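Endonuclease V (Bacillus subtilis, PDB 3GA2) probably repairs deaminated bases in DNA as a magnesium-dependent endonuclease, nicking the strand at the second phosphodiester bond 3' to a deoxyinosine. Local coordinates at residues A[71-76]-A[106-111]; A[40-45]-A[65-70]; A[59-64]-A[224-229]; A[1-6]-A[134-139]. The protein carries 1 engineered substitution. All blocks are in the same frame, centred on the assembly; numbering follows the deposited sequence.

Contact 1. Residues A[71-76]-A[106-111]; sequences EVIEKV and LETEPD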
loop_
_atom_site.group_PDB
_atom_site.type_symbol
_atom_site.label_atom_id
_atom_site.label_comp_id
_atom_site.label_asym_id
_atom_site.label_seq_id
_atom_site.Cartn_x
_atom_site.Cartn_y
_atom_site.Cartn_z
ATOM N N GLU A 71 19.212 -3.414 2.423
ATOM C CA GLU A 71 19.795 -2.809 1.231
ATOM C C GLU A 71 18.894 -3.007 0.016
ATOM O O GLU A 71 18.177 -4.004 -0.087
ATOM C CB GLU A 71 21.186 -3.395 0.967
ATOM C CG GLU A 71 22.220 -2.955 2.003
ATOM C CD GLU A 71 23.522 -3.732 1.923
ATOM O OE1 GLU A 71 23.967 -4.043 0.800
ATOM O OE2 GLU A 71 24.109 -4.016 2.990
ATOM N N VAL A 72 18.935 -2.048 -0.900
ATOM C CA VAL A 72 18.123 -2.103 -2.108
ATOM C C VAL A 72 18.719 -3.114 -3.080
ATOM O O VAL A 72 19.899 -3.040 -3.419
ATOM C CB VAL A 72 18.060 -0.720 -2.782
ATOM C CG1 VAL A 72 17.245 -0.791 -4.054
ATOM C CG2 VAL A 72 17.467 0.289 -1.818
ATOM N N ILE A 73 17.904 -4.065 -3.522
ATOM C CA ILE A 73 18.386 -5.074 -4.450
ATOM C C ILE A 73 17.761 -4.948 -5.825
ATOM O O ILE A 73 18.282 -5.486 -6.797
ATOM C CB ILE A 73 18.137 -6.500 -3.913
ATOM C CG1 ILE A 73 16.644 -6.718 -3.665
ATOM C CG2 ILE A 73 18.938 -6.705 -2.645
ATOM C CD1 ILE A 73 16.313 -8.080 -3.090
ATOM N N GLU A 74 16.644 -4.240 -5.913
ATOM C CA GLU A 74 15.981 -4.063 -7.196
ATOM C C GLU A 74 15.021 -2.876 -7.198
ATOM O O GLU A 74 14.378 -2.569 -6.192
ATOM C CB GLU A 74 15.229 -5.350 -7.583
ATOM C CG GLU A 74 14.415 -5.233 -8.874
ATOM C CD GLU A 74 13.833 -6.558 -9.343
ATOM O OE1 GLU A 74 13.280 -7.311 -8.512
ATOM O OE2 GLU A 74 13.914 -6.844 -10.554
ATOM N N LYS A 75 14.941 -2.203 -8.339
ATOM C CA LYS A 75 14.044 -1.068 -8.495
ATOM C C LYS A 75 13.408 -1.127 -9.876
ATOM O O LYS A 75 14.090 -1.352 -10.876
ATOM C CB LYS A 75 14.798 0.258 -8.325
ATOM C CG LYS A 75 15.375 0.462 -6.935
ATOM C CD LYS A 75 15.696 1.921 -6.654
ATOM C CE LYS A 75 16.792 2.449 -7.553
ATOM N NZ LYS A 75 17.110 3.869 -7.241
ATOM N N VAL A 76 12.093 -0.961 -9.923
ATOM C CA VAL A 76 11.365 -0.976 -11.187
ATOM C C VAL A 76 10.293 0.086 -11.124
ATOM O O VAL A 76 9.966 0.585 -10.049
ATOM C CB VAL A 76 10.663 -2.334 -11.451
ATOM C CG1 VAL A 76 11.692 -3.433 -11.629
ATOM C CG2 VAL A 76 9.708 -2.662 -10.304
ATOM N N LEU A 106 9.515 -7.102 -12.114
ATOM C CA LEU A 106 10.372 -7.618 -11.049
ATOM C C LEU A 106 11.087 -8.936 -11.353
ATOM O O LEU A 106 10.460 -9.918 -11.759
ATOM C CB LEU A 106 9.555 -7.805 -9.767
ATOM C CG LEU A 106 9.010 -6.549 -9.080
ATOM C CD1 LEU A 106 8.139 -6.950 -7.897
ATOM C CD2 LEU A 106 10.170 -5.676 -8.616
ATOM N N GLU A 107 12.399 -8.958 -11.143
ATOM C CA GLU A 107 13.166 -10.177 -11.355
ATOM C C GLU A 107 13.141 -10.943 -10.035
ATOM O O GLU A 107 13.219 -12.172 -10.013
ATOM C CB GLU A 107 14.617 -9.872 -11.755
ATOM C CG GLU A 107 14.778 -9.250 -13.140
ATOM C CD GLU A 107 16.222 -9.243 -13.616
ATOM O OE1 GLU A 107 17.112 -8.877 -12.827
ATOM O OE2 GLU A 107 16.471 -9.600 -14.783
ATOM N N THR A 108 13.026 -10.210 -8.931
ATOM C CA THR A 108 12.973 -10.840 -7.618
ATOM C C THR A 108 11.530 -11.210 -7.292
ATOM O O THR A 108 10.611 -10.894 -8.046
ATOM C CB THR A 108 13.495 -9.911 -6.512
ATOM O OG1 THR A 108 12.645 -8.764 -6.406
ATOM C CG2 THR A 108 14.917 -9.467 -6.825
ATOM N N GLU A 109 11.336 -11.891 -6.171
ATOM C CA GLU A 109 10.005 -12.296 -5.745
ATOM C C GLU A 109 9.857 -11.856 -4.293
ATOM O O GLU A 109 10.111 -12.630 -3.375
ATOM C CB GLU A 109 9.848 -13.821 -5.857
ATOM C CG GLU A 109 8.417 -14.323 -5.650
ATOM C CD GLU A 109 8.294 -15.842 -5.769
ATOM O OE1 GLU A 109 8.824 -16.411 -6.748
ATOM O OE2 GLU A 109 7.655 -16.464 -4.892
ATOM N N PRO A 110 9.453 -10.598 -4.069
ATOM C CA PRO A 110 9.298 -10.109 -2.696
ATOM C C PRO A 110 8.360 -10.976 -1.873
ATOM O O PRO A 110 7.323 -11.419 -2.371
ATOM C CB PRO A 110 8.755 -8.695 -2.891
ATOM C CG PRO A 110 9.361 -8.282 -4.214
ATOM C CD PRO A 110 9.164 -9.535 -5.045
ATOM N N ASP A 111 8.730 -11.219 -0.614
ATOM C CA ASP A 111 7.907 -12.027 0.291
ATOM C C ASP A 111 6.725 -11.232 0.844
ATOM O O ASP A 111 5.723 -11.813 1.262
ATOM C CB ASP A 111 8.726 -12.542 1.478
ATOM C CG ASP A 111 9.866 -13.459 1.061
ATOM O OD1 ASP A 111 9.614 -14.458 0.355
ATOM O OD2 ASP A 111 11.013 -13.177 1.457
#

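Contact 2. Residues A[40-45]-A[65-70]; sequences NTTAGV and IDADTK. Engineered in segment 40-45: Thr42 (natural residue Gly).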
loop_
_atom_site.group_PDB
_atom_site.type_symbol
_atom_site.label_atom_id
_atom_site.label_comp_id
_atom_site.label_asym_id
_atom_site.label_seq_id
_atom_site.Cartn_x
_atom_site.Cartn_y
_atom_site.Cartn_z
ATOM N N ASN A 40 13.017 -13.091 3.393
ATOM C CA ASN A 40 14.235 -12.757 2.664
ATOM C C ASN A 40 14.215 -11.336 2.100
ATOM O O ASN A 40 15.234 -10.645 2.099
ATOM C CB ASN A 40 14.453 -13.737 1.502
ATOM C CG ASN A 40 14.602 -15.180 1.962
ATOM O OD1 ASN A 40 15.475 -15.498 2.766
ATOM N ND2 ASN A 40 13.746 -16.061 1.444
ATOM N N THR A 41 13.055 -10.908 1.610
ATOM C CA THR A 41 12.918 -9.582 1.025
ATOM C C THR A 41 11.566 -8.932 1.331
ATOM O O THR A 41 10.587 -9.609 1.644
ATOM C CB THR A 41 13.063 -9.648 -0.512
ATOM O OG1 THR A 41 12.110 -10.580 -1.040
ATOM C CG2 THR A 41 14.460 -10.085 -0.903
ATOM N N THR A 42 11.530 -7.607 1.256
ATOM C CA THR A 42 10.299 -6.858 1.465
ATOM C C THR A 42 10.314 -5.785 0.377
ATOM O O THR A 42 11.373 -5.249 0.032
ATOM C CB THR A 42 10.215 -6.207 2.887
ATOM O OG1 THR A 42 11.082 -5.074 2.965
ATOM C CG2 THR A 42 10.611 -7.202 3.960
ATOM N N ALA A 43 9.156 -5.494 -0.201
ATOM C CA ALA A 43 9.095 -4.482 -1.247
ATOM C C ALA A 43 8.218 -3.324 -0.808
ATOM O O ALA A 43 7.347 -3.480 0.050
ATOM C CB ALA A 43 8.554 -5.098 -2.545
ATOM N N GLY A 44 8.468 -2.163 -1.398
ATOM C CA GLY A 44 7.689 -0.980 -1.085
ATOM C C GLY A 44 7.064 -0.484 -2.371
ATOM O O GLY A 44 7.724 -0.466 -3.409
ATOM N N VAL A 45 5.799 -0.077 -2.307
ATOM C CA VAL A 45 5.087 0.397 -3.483
ATOM C C VAL A 45 4.510 1.787 -3.262
ATOM O O VAL A 45 3.911 2.071 -2.218
ATOM C CB VAL A 45 3.902 -0.536 -3.839
ATOM C CG1 VAL A 45 3.366 -0.203 -5.224
ATOM C CG2 VAL A 45 4.341 -1.988 -3.768
ATOM N N ILE A 65 13.957 -4.495 -1.071
ATOM C CA ILE A 65 15.142 -4.482 -0.228
ATOM C C ILE A 65 15.381 -5.865 0.360
ATOM O O ILE A 65 14.483 -6.707 0.374
ATOM C CB ILE A 65 15.033 -3.462 0.937
ATOM C CG1 ILE A 65 13.903 -3.857 1.887
ATOM C CG2 ILE A 65 14.796 -2.054 0.377
ATOM C CD1 ILE A 65 14.007 -3.209 3.248
ATOM N N ASP A 66 16.606 -6.098 0.822
ATOM C CA ASP A 66 16.972 -7.362 1.450
ATOM C C ASP A 66 16.417 -7.226 2.860
ATOM O O ASP A 66 16.653 -6.217 3.524
ATOM C CB ASP A 66 18.497 -7.505 1.478
ATOM C CG ASP A 66 18.959 -8.724 2.253
ATOM O OD1 ASP A 66 18.921 -8.694 3.502
ATOM O OD2 ASP A 66 19.350 -9.715 1.610
ATOM N N ALA A 67 15.665 -8.219 3.318
ATOM C CA ALA A 67 15.060 -8.143 4.649
ATOM C C ALA A 67 16.040 -7.925 5.797
ATOM O O ALA A 67 15.772 -7.124 6.684
ATOM C CB ALA A 67 14.230 -9.398 4.916
ATOM N N ASP A 68 17.166 -8.639 5.781
ATOM C CA ASP A 68 18.154 -8.519 6.847
ATOM C C ASP A 68 19.002 -7.242 6.790
ATOM O O ASP A 68 19.040 -6.479 7.756
ATOM C CB ASP A 68 19.090 -9.734 6.861
ATOM C CG ASP A 68 18.372 -11.041 7.179
ATOM O OD1 ASP A 68 17.233 -11.013 7.692
ATOM O OD2 ASP A 68 18.967 -12.110 6.931
ATOM N N THR A 69 19.678 -7.004 5.667
ATOM C CA THR A 69 20.535 -5.824 5.532
ATOM C C THR A 69 19.797 -4.532 5.207
ATOM O O THR A 69 20.354 -3.448 5.368
ATOM C CB THR A 69 21.612 -6.020 4.430
ATOM O OG1 THR A 69 20.993 -5.959 3.138
ATOM C CG2 THR A 69 22.315 -7.360 4.591
ATOM N N LYS A 70 18.553 -4.648 4.750
ATOM C CA LYS A 70 17.745 -3.483 4.368
ATOM C C LYS A 70 18.304 -2.763 3.139
ATOM O O LYS A 70 17.921 -1.630 2.844
ATOM C CB LYS A 70 17.626 -2.481 5.531
ATOM C CG LYS A 70 16.615 -2.860 6.606
ATOM C CD LYS A 70 17.076 -4.052 7.428
ATOM C CE LYS A 70 16.031 -4.435 8.463
ATOM N NZ LYS A 70 16.473 -5.584 9.289
#

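Contact 3. Residues A[59-64]-A[224-229]; sequences VCCIIV and LETHVL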
loop_
_atom_site.group_PDB
_atom_site.type_symbol
_atom_site.label_atom_id
_atom_site.label_comp_id
_atom_site.label_asym_id
_atom_site.label_seq_id
_atom_site.Cartn_x
_atom_site.Cartn_y
_atom_site.Cartn_z
ATOM N N VAL A 59 3.058 7.405 -12.047
ATOM C CA VAL A 59 4.245 6.565 -12.069
ATOM C C VAL A 59 4.305 5.736 -10.793
ATOM O O VAL A 59 4.305 6.276 -9.687
ATOM C CB VAL A 59 5.535 7.400 -12.159
ATOM C CG1 VAL A 59 6.745 6.479 -12.183
ATOM C CG2 VAL A 59 5.510 8.259 -13.403
ATOM N N CYS A 60 4.355 4.420 -10.955
ATOM C CA CYS A 60 4.432 3.523 -9.812
ATOM C C CYS A 60 5.838 2.963 -9.700
ATOM O O CYS A 60 6.387 2.455 -10.675
ATOM C CB CYS A 60 3.453 2.356 -9.961
ATOM S SG CYS A 60 3.744 1.015 -8.759
ATOM N N CYS A 61 6.416 3.069 -8.510
ATOM C CA CYS A 61 7.749 2.548 -8.260
ATOM C C CYS A 61 7.675 1.450 -7.215
ATOM O O CYS A 61 6.937 1.549 -6.232
ATOM C CB CYS A 61 8.688 3.635 -7.733
ATOM S SG CYS A 61 9.180 4.904 -8.915
ATOM N N ILE A 62 8.446 0.397 -7.441
ATOM C CA ILE A 62 8.524 -0.707 -6.505
ATOM C C ILE A 62 9.995 -0.805 -6.137
ATOM O O ILE A 62 10.858 -0.918 -7.008
ATOM C CB ILE A 62 8.060 -2.037 -7.135
ATOM C CG1 ILE A 62 6.560 -1.980 -7.432
ATOM C CG2 ILE A 62 8.363 -3.200 -6.188
ATOM C CD1 ILE A 62 6.010 -3.234 -8.091
ATOM N N ILE A 63 10.276 -0.726 -4.843
ATOM C CA ILE A 63 11.638 -0.815 -4.345
ATOM C C ILE A 63 11.720 -2.092 -3.529
ATOM O O ILE A 63 10.960 -2.262 -2.582
ATOM C CB ILE A 63 11.980 0.362 -3.416
ATOM C CG1 ILE A 63 11.638 1.683 -4.100
ATOM C CG2 ILE A 63 13.453 0.309 -3.041
ATOM C CD1 ILE A 63 12.421 1.939 -5.373
ATOM N N VAL A 64 12.626 -2.986 -3.906
ATOM C CA VAL A 64 12.798 -4.245 -3.198
ATOM C C VAL A 64 14.061 -4.173 -2.356
ATOM O O VAL A 64 15.119 -3.800 -2.857
ATOM C CB VAL A 64 12.941 -5.430 -4.182
ATOM C CG1 VAL A 64 12.943 -6.743 -3.420
ATOM C CG2 VAL A 64 11.800 -5.411 -5.198
ATOM N N LEU A 224 10.192 8.468 -2.464
ATOM C CA LEU A 224 11.220 9.355 -2.983
ATOM C C LEU A 224 11.508 9.068 -4.455
ATOM O O LEU A 224 11.816 9.977 -5.221
ATOM C CB LEU A 224 12.513 9.205 -2.178
ATOM C CG LEU A 224 12.506 9.666 -0.718
ATOM C CD1 LEU A 224 13.805 9.254 -0.049
ATOM C CD2 LEU A 224 12.330 11.177 -0.650
ATOM N N GLU A 225 11.404 7.805 -4.850
ATOM C CA GLU A 225 11.674 7.428 -6.231
ATOM C C GLU A 225 10.566 7.900 -7.177
ATOM O O GLU A 225 10.842 8.364 -8.286
ATOM C CB GLU A 225 11.850 5.912 -6.335
ATOM C CG GLU A 225 12.302 5.437 -7.698
ATOM C CD GLU A 225 13.762 5.722 -7.970
ATOM O OE1 GLU A 225 14.120 5.860 -9.159
ATOM O OE2 GLU A 225 14.561 5.793 -7.010
ATOM N N THR A 226 9.316 7.785 -6.738
ATOM C CA THR A 226 8.180 8.215 -7.550
ATOM C C THR A 226 8.235 9.726 -7.762
ATOM O O THR A 226 7.839 10.232 -8.814
ATOM C CB THR A 226 6.836 7.870 -6.879
ATOM O OG1 THR A 226 6.762 8.507 -5.598
ATOM C CG2 THR A 226 6.694 6.370 -6.700
ATOM N N HIS A 227 8.737 10.446 -6.765
ATOM C CA HIS A 227 8.829 11.899 -6.860
ATOM C C HIS A 227 9.919 12.347 -7.819
ATOM O O HIS A 227 9.715 13.275 -8.604
ATOM C CB HIS A 227 9.066 12.501 -5.477
ATOM C CG HIS A 227 7.885 12.382 -4.564
ATOM N ND1 HIS A 227 7.962 12.618 -3.209
ATOM C CD2 HIS A 227 6.596 12.053 -4.816
ATOM C CE1 HIS A 227 6.772 12.439 -2.664
ATOM N NE2 HIS A 227 5.924 12.095 -3.617
ATOM N N VAL A 228 11.071 11.685 -7.761
ATOM C CA VAL A 228 12.183 12.031 -8.636
ATOM C C VAL A 228 11.854 11.679 -10.087
ATOM O O VAL A 228 12.210 12.419 -11.001
ATOM C CB VAL A 228 13.489 11.316 -8.202
ATOM C CG1 VAL A 228 13.333 9.815 -8.306
ATOM C CG2 VAL A 228 14.649 11.790 -9.062
ATOM N N LEU A 229 11.174 10.555 -10.302
ATOM C CA LEU A 229 10.804 10.159 -11.657
ATOM C C LEU A 229 9.746 11.105 -12.209
ATOM O O LEU A 229 9.788 11.469 -13.384
ATOM C CB LEU A 229 10.267 8.730 -11.690
ATOM C CG LEU A 229 11.292 7.597 -11.755
ATOM C CD1 LEU A 229 10.580 6.280 -11.547
ATOM C CD2 LEU A 229 12.016 7.613 -13.099
#

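Contact 4. Residues A[1-6]-A[134-139]; sequences MKVFDV and FFLGKP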
loop_
_atom_site.group_PDB
_atom_site.type_symbol
_atom_site.label_atom_id
_atom_site.label_comp_id
_atom_site.label_asym_id
_atom_site.label_seq_id
_atom_site.Cartn_x
_atom_site.Cartn_y
_atom_site.Cartn_z
HETATM N N MSE A 1 7.885 -10.288 -11.769
HETATM C CA MSE A 1 7.347 -11.632 -11.424
HETATM C C MSE A 1 5.965 -11.846 -12.021
HETATM O O MSE A 1 5.342 -10.916 -12.535
HETATM C CB MSE A 1 7.282 -11.812 -9.901
HETATM C CG MSE A 1 6.526 -10.728 -9.155
HETATM SE SE MSE A 1 6.107 -11.220 -7.299
HETATM C CE MSE A 1 4.225 -10.780 -7.292
ATOM N N LYS A 2 5.497 -13.086 -11.963
ATOM C CA LYS A 2 4.183 -13.433 -12.487
ATOM C C LYS A 2 3.116 -12.957 -11.510
ATOM O O LYS A 2 3.348 -12.919 -10.305
ATOM C CB LYS A 2 4.079 -14.947 -12.665
ATOM C CG LYS A 2 5.138 -15.531 -13.581
ATOM C CD LYS A 2 4.979 -15.025 -15.001
ATOM C CE LYS A 2 3.687 -15.533 -15.621
ATOM N NZ LYS A 2 3.657 -17.020 -15.676
ATOM N N VAL A 3 1.956 -12.582 -12.034
ATOM C CA VAL A 3 0.853 -12.128 -11.196
ATOM C C VAL A 3 -0.423 -12.870 -11.573
ATOM O O VAL A 3 -0.556 -13.359 -12.698
ATOM C CB VAL A 3 0.588 -10.618 -11.359
ATOM C CG1 VAL A 3 1.775 -9.819 -10.859
ATOM C CG2 VAL A 3 0.295 -10.296 -12.819
ATOM N N PHE A 4 -1.363 -12.955 -10.634
ATOM C CA PHE A 4 -2.627 -13.630 -10.897
ATOM C C PHE A 4 -3.597 -12.707 -11.615
ATOM O O PHE A 4 -3.799 -11.570 -11.201
ATOM C CB PHE A 4 -3.257 -14.126 -9.596
ATOM C CG PHE A 4 -2.481 -15.222 -8.933
ATOM C CD1 PHE A 4 -1.388 -14.927 -8.123
ATOM C CD2 PHE A 4 -2.819 -16.555 -9.144
ATOM C CE1 PHE A 4 -0.645 -15.948 -7.535
ATOM C CE2 PHE A 4 -2.081 -17.578 -8.562
ATOM C CZ PHE A 4 -0.993 -17.276 -7.755
ATOM N N ASP A 5 -4.190 -13.202 -12.697
ATOM C CA ASP A 5 -5.145 -12.421 -13.479
ATOM C C ASP A 5 -6.507 -12.455 -12.789
ATOM O O ASP A 5 -7.450 -13.074 -13.283
ATOM C CB ASP A 5 -5.270 -13.003 -14.890
ATOM C CG ASP A 5 -5.874 -12.020 -15.875
ATOM O OD1 ASP A 5 -6.914 -11.406 -15.556
ATOM O OD2 ASP A 5 -5.311 -11.866 -16.977
ATOM N N VAL A 6 -6.601 -11.787 -11.644
ATOM C CA VAL A 6 -7.836 -11.748 -10.868
ATOM C C VAL A 6 -9.030 -11.275 -11.689
ATOM O O VAL A 6 -10.023 -11.988 -11.815
ATOM C CB VAL A 6 -7.691 -10.825 -9.643
ATOM C CG1 VAL A 6 -8.947 -10.890 -8.795
ATOM C CG2 VAL A 6 -6.472 -11.230 -8.829
ATOM N N PHE A 134 -4.438 -9.654 -4.101
ATOM C CA PHE A 134 -4.974 -10.729 -4.923
ATOM C C PHE A 134 -4.169 -10.907 -6.203
ATOM O O PHE A 134 -3.879 -12.032 -6.604
ATOM C CB PHE A 134 -6.444 -10.479 -5.255
ATOM C CG PHE A 134 -7.331 -10.426 -4.049
ATOM C CD1 PHE A 134 -7.697 -9.206 -3.494
ATOM C CD2 PHE A 134 -7.784 -11.594 -3.457
ATOM C CE1 PHE A 134 -8.506 -9.149 -2.358
ATOM C CE2 PHE A 134 -8.593 -11.552 -2.321
ATOM C CZ PHE A 134 -8.953 -10.326 -1.772
ATOM N N PHE A 135 -3.795 -9.805 -6.843
ATOM C CA PHE A 135 -3.014 -9.898 -8.068
ATOM C C PHE A 135 -1.594 -10.395 -7.808
ATOM O O PHE A 135 -1.075 -11.233 -8.546
ATOM C CB PHE A 135 -2.930 -8.546 -8.771
ATOM C CG PHE A 135 -4.205 -8.115 -9.429
ATOM C CD1 PHE A 135 -5.202 -7.477 -8.699
ATOM C CD2 PHE A 135 -4.388 -8.302 -10.797
ATOM C CE1 PHE A 135 -6.368 -7.022 -9.322
ATOM C CE2 PHE A 135 -5.547 -7.854 -11.432
ATOM C CZ PHE A 135 -6.540 -7.211 -10.691
ATOM N N LEU A 136 -0.971 -9.872 -6.756
ATOM C CA LEU A 136 0.398 -10.238 -6.406
ATOM C C LEU A 136 0.536 -11.631 -5.800
ATOM O O LEU A 136 1.599 -12.245 -5.883
ATOM C CB LEU A 136 0.985 -9.211 -5.431
ATOM C CG LEU A 136 0.995 -7.737 -5.841
ATOM C CD1 LEU A 136 1.542 -6.881 -4.693
ATOM C CD2 LEU A 136 1.851 -7.551 -7.089
ATOM N N GLY A 137 -0.533 -12.130 -5.187
ATOM C CA GLY A 137 -0.472 -13.445 -4.565
ATOM C C GLY A 137 0.538 -13.462 -3.421
ATOM O O GLY A 137 1.082 -14.505 -3.063
ATOM N N LYS A 138 0.793 -12.293 -2.844
ATOM C CA LYS A 138 1.733 -12.190 -1.748
ATOM C C LYS A 138 1.144 -11.403 -0.591
ATOM O O LYS A 138 0.180 -10.667 -0.752
ATOM C CB LYS A 138 3.023 -11.501 -2.214
ATOM C CG LYS A 138 3.837 -12.280 -3.245
ATOM C CD LYS A 138 4.438 -13.558 -2.653
ATOM C CE LYS A 138 5.493 -14.161 -3.581
ATOM N NZ LYS A 138 6.208 -15.314 -2.960
ATOM N N PRO A 139 1.706 -11.575 0.611
ATOM C CA PRO A 139 1.194 -10.828 1.762
ATOM C C PRO A 139 1.453 -9.337 1.506
ATOM O O PRO A 139 2.507 -8.967 0.979
ATOM C CB PRO A 139 2.048 -11.347 2.916
ATOM C CG PRO A 139 2.368 -12.758 2.502
ATOM C CD PRO A 139 2.663 -12.613 1.031
#

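Contact 1. Residues A[71-76]-A[106-111]
Glu74 sends CG anti to its backbone N (chi1 176°) and runs on extended, while Thr108 holds OG1 between its own backbone N and carbonyl carbon (chi1 64°); the two side chains pass one another in opposite senses. The extended chain carries the carboxylate of Glu74 to the loop that follows helix 96-105. Its OE1 takes two donors from one residue: the Thr108 hydroxyl, with OG1 2.6 Å from Glu74 OE1 and nearly in line with the C-O bond, and Thr108 N, 2.9 Å from Glu74 OE1 on the syn side and 21° out of the carboxylate plane. The second oxygen uses its syn lone pair, taking the amide of Glu107 with N 2.7 Å from Glu74 OE2. Three bonds fix the rotation of the carboxylate and would favour its charged form, although Glu107 OE1, 4.4 Å from Glu74 OE2, should weigh against this. Beside the polar patch, Val76 and Leu106 lie roughly perpendicular, packed tightly with CG2 of Val76 3.5 Å from CD2 of Leu106. Ile73 CD1 and Thr108 CG2 meet more loosely, 4.2 Å apart. Ile73 and Glu74 both face Val64 of the adjoining strand 55-66, which makes this point of strand 72-81, outermost in the sheet of an RNase H-like fold, a classic beta bulge.

Contact 2. Residues A[40-45]-A[65-70]
Ala67 N donates to Asn40 O at 2.7 Å, the shortest polar link between the two segments, made just beyond the strand ends, and it approaches from above the carbonyl plane of Asn40. The methyl group of Ala67 points the same way, its CB lying 3.2 Å from Asn40 O, so that oxygen has a polar and an apolar neighbour from one residue. A step further along, Thr42 and Ile65 form an antiparallel hydrogen-bonded pair: Ile65 N reaches Thr42 O at 2.9 Å in an almost straight bond, and Thr42 N returns a longer one to Ile65 O. Thr41 and Asp66 make the non-hydrogen-bonded pair next to it, where Thr41 CA lies 3.3 Å from Ile65 O in a CA-H...O contact. Thr42 is an engineered residue, glycine in the natural protein. Its OG1 stands between backbone N and carbonyl carbon (chi1 74°), which turns it onto Ile65 CG1 at 3.3 Å; although buried, it has no hydrogen-bonding partner in the model. Past the pairing, Asp66 OD1 accepts from Thr69 N at 2.8 Å, an Asx motif that shapes the turn toward strand 72-81. This is the open end of the hairpin 41-52/55-66: Asp111 OD2 takes the amides of Asn40 and Thr41, Leu208 from a loop and Pro218 from the start of helix 217-235 pack on Thr42 and Ile65, and strand 113-116 runs alongside Ala43 and Val45.

Contact 3. Residues A[59-64]-A[224-229]
Cys61, Val59 and Thr226 carry most of this contact, in which helix 217-235 packs on the mixed sheet of an RNase H-like fold. The axes of segments 59-64 and 224-229 come within 7.7 Å at 140°, so here the helix runs roughly against the strand. Cys61 is the centre. Its SG stands anti to the carbonyl carbon, beside the backbone N (chi1 -71°), and enters the groove between Glu225 and Leu229, one helical turn apart. Glu225 bends at chi2, and the touching there is done by its aliphatic part: CG is 3.4 Å from Cys61 SG, while CB meets the Ile63 CD1 methyl. The carboxylate is turned elsewhere, with OE2 in a salt bridge to Lys75 NZ on strand 72-81. Thr226 offers the strand its methyl, CG2 lying 3.5 Å from Cys61 CB and 3.8 Å from Val59 O; its hydroxyl bonds back to Asp223 O within the helix. The side chain of Thr226 is also about 4 Å from that of Asp46 and about 7 Å from that of Asp116, the two predicted magnesium ligands, so this packing probably borders the magnesium site. Val59, Cys61 and Ile63 face helix 217-235, whereas Cys60 and Ile62 point away and pack on helix 96-105, leaving the strand between two helices. At the far end of the contact, Leu229 and Val59 cross at about a right angle: CD1 of Leu229 touches CG1 of Val59 at 3.9 Å and also reaches the sulfur, 3.3 Å from Cys61 SG.

Contact 4. Residues A[1-6]-A[134-139]
Val6 sets its CG2 methyl almost squarely over the Phe135 ring, a CH-pi contact with CG2 3.9 Å from the ring centroid and only 12° off the normal. The same methyl presses on the backbone of the preceding residue, 3.5 Å from Phe134 C, and touches Phe134 CB. Two residues earlier, Phe4 N donates to Phe135 O at 2.7 Å, lying in the plane of that carbonyl, and the Phe4 ring turns its edge to the same oxygen. Val3 flanks this oxygen, its CB 3.3 Å from Phe135 O. The N-terminal chain is thereby tied across the end of helix 128-136: Gly137 is the first residue to leave helical geometry, its positive phi (63°) favours glycine, and Phe4 CE1, 3.9 Å from Gly137 CA, crowds the side where a CB would lie. His7 meets the Phe135 ring edge-to-face, and Leu96 and Ile100 of helix 96-105 also pack on it. Met1, built as selenomethionine, bends at chi3 and directs CE onto the last residue of the helix, 3.3 Å from Leu136 O and 4.0 Å from Leu136 CD2. CG of Lys138 lies just beyond this methyl, while NZ of Lys138 forms a salt bridge with Glu109.

In the fold
Strand 55-66 ties the first three contacts together. Contact 2 pairs its end with strand 41-52, contact 3 covers its middle with helix 217-235, and contact 1 lies on its other neighbour, strand 72-81. Contacts 1 and 2 have centres about 8 Å apart and are joined by Glu71 O, 2.8 Å from Asp66 N. Contact 1 meets contact 3 through Glu74 O and Val64 N, 2.9 Å apart, and contact 4 where Leu106 CB packs 3.6 Å from Met1 N. Contact 3 lies nearest the predicted magnesium ligands Asp46 and Asp116; in contact 1 the Val76 side chain is about 11 Å from that of Asp46, and contacts 2 and 4 sit away from both. The centre of contact 4 is about 20 Å from that of contact 3.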